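Local coordinates for Rbsd/fucu transport protein family protein (Streptococcus pneumoniae, PDB 4A34) that binds beta-L-fucopyranose and probably interconverts the alpha and beta anomers of L-fucose, as a fucose mutarotase of the RbsD/FucU family, at residues K7-S10 with P11-K15. Numbering follows the deposited sequence.
Sequences KNIS and PDLLK
Ser10 caps the first turn of helix 11-19 from the N-cap position, its OG accepting a hydrogen bond from Leu13 N at 3.2 Å with an N-H...O angle of 160°; beside this cap lies a hydrophobic staple, Ile9 just before it against Leu14 in the helix. The hydroxyl sits between its own backbone N and carbonyl carbon (chi1 86°), which carries OG forward to the amide of Leu13; serine suits the place because its short side chain offers an acceptor close to the backbone. The residue also begins the regular helical pattern, since Leu14 N donates to Ser10 O at 3.0 Å. Pro11 fits the first helical position: it has no N-H to satisfy, and its ring holds phi at a helical value.

In the staple, buried Ile9 brings the preceding loop against the helix, and apolar residues suit both places because the two side chains cover each other across the cap, crossing at about a right angle. Farther out, Ile9 and Leu13 both rest on helix 50-60, whereas Leu14 packs on Leu2 of a second subunit, so this helix start also belongs to a subunit interface. With Ile9 chi1 at -64°, CG1 lies beside the backbone N and CG2 is left anti to it, facing the helix, where Ile9 CG2 packs 3.9 Å from Leu13 CD2 and 3.7 Å from Leu14 CB.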
loop_
_atom_site.group_PDB
_atom_site.type_symbol
_atom_site.label_atom_id
_atom_site.label_comp_id
_atom_site.label_asym_id
_atom_site.label_seq_id
_atom_site.Cartn_x
_atom_site.Cartn_y
_atom_site.Cartn_z
ATOM N N LYS I 7 -3.295 -13.594 29.745
ATOM C CA LYS I 7 -1.979 -13.589 29.101
ATOM C C LYS I 7 -1.879 -14.392 27.795
ATOM O O LYS I 7 -0.817 -14.417 27.161
ATOM C CB LYS I 7 -0.883 -14.000 30.095
ATOM C CG LYS I 7 -0.194 -12.793 30.742
ATOM C CD LYS I 7 0.908 -13.201 31.725
ATOM C CE LYS I 7 2.030 -12.158 31.757
ATOM N NZ LYS I 7 2.815 -12.121 30.469
ATOM N N ASN I 8 -2.979 -15.039 27.405
ATOM C CA ASN I 8 -3.046 -15.798 26.152
ATOM C C ASN I 8 -3.876 -15.082 25.071
ATOM O O ASN I 8 -4.206 -15.653 24.027
ATOM C CB ASN I 8 -3.562 -17.218 26.406
ATOM C CG ASN I 8 -4.902 -17.233 27.106
ATOM O OD1 ASN I 8 -5.401 -16.190 27.541
ATOM N ND2 ASN I 8 -5.496 -18.422 27.227
ATOM N N ILE I 9 -4.207 -13.823 25.333
ATOM C CA ILE I 9 -4.837 -12.976 24.336
ATOM C C ILE I 9 -3.775 -12.071 23.736
ATOM O O ILE I 9 -3.285 -11.155 24.396
ATOM C CB ILE I 9 -6.020 -12.175 24.922
ATOM C CG1 ILE I 9 -7.113 -13.147 25.364
ATOM C CG2 ILE I 9 -6.559 -11.172 23.892
ATOM C CD1 ILE I 9 -8.454 -12.516 25.667
ATOM N N SER I 10 -3.420 -12.360 22.487
ATOM C CA SER I 10 -2.395 -11.630 21.744
ATOM C C SER I 10 -2.773 -10.167 21.513
ATOM O O SER I 10 -3.952 -9.814 21.578
ATOM C CB SER I 10 -2.168 -12.311 20.395
ATOM O OG SER I 10 -3.096 -11.837 19.431
ATOM N N PRO I 11 -1.780 -9.309 21.228
ATOM C CA PRO I 11 -2.029 -7.883 20.982
ATOM C C PRO I 11 -3.060 -7.577 19.880
ATOM O O PRO I 11 -3.896 -6.694 20.065
ATOM C CB PRO I 11 -0.646 -7.363 20.593
ATOM C CG PRO I 11 0.288 -8.243 21.352
ATOM C CD PRO I 11 -0.337 -9.596 21.333
ATOM N N ASP I 12 -3.004 -8.285 18.751
ATOM C CA ASP I 12 -3.969 -8.047 17.680
ATOM C C ASP I 12 -5.350 -8.609 18.013
ATOM O O ASP I 12 -6.359 -7.921 17.818
ATOM C CB ASP I 12 -3.482 -8.545 16.317
ATOM C CG ASP I 12 -4.185 -7.834 15.149
ATOM O OD1 ASP I 12 -4.475 -6.613 15.260
ATOM O OD2 ASP I 12 -4.448 -8.498 14.117
ATOM N N LEU I 13 -5.399 -9.830 18.551
ATOM C CA LEU I 13 -6.671 -10.407 19.010
ATOM C C LEU I 13 -7.436 -9.471 19.961
ATOM O O LEU I 13 -8.644 -9.301 19.816
ATOM C CB LEU I 13 -6.487 -11.803 19.639
ATOM C CG LEU I 13 -7.732 -12.409 20.312
ATOM C CD1 LEU I 13 -8.855 -12.654 19.310
ATOM C CD2 LEU I 13 -7.413 -13.690 21.069
ATOM N N LEU I 14 -6.733 -8.861 20.912
ATOM C CA LEU I 14 -7.384 -7.958 21.867
ATOM C C LEU I 14 -7.969 -6.735 21.165
ATOM O O LEU I 14 -9.097 -6.345 21.439
ATOM C CB LEU I 14 -6.424 -7.544 22.989
ATOM C CG LEU I 14 -7.009 -7.001 24.305
ATOM C CD1 LEU I 14 -8.393 -7.545 24.633
ATOM C CD2 LEU I 14 -6.064 -7.313 25.447
ATOM N N LYS I 15 -7.205 -6.153 20.246
ATOM C CA LYS I 15 -7.702 -5.070 19.409
ATOM C C LYS I 15 -9.009 -5.481 18.735
ATOM O O LYS I 15 -10.014 -4.754 18.805
ATOM C CB LYS I 15 -6.663 -4.688 18.346
ATOM C CG LYS I 15 -7.050 -3.495 17.505
ATOM C CD LYS I 15 -5.968 -3.168 16.492
ATOM C CE LYS I 15 -6.368 -2.015 15.575
ATOM N NZ LYS I 15 -7.368 -2.383 14.550
HETATM O O HOH W 1 -1.038 -9.691 18.098
#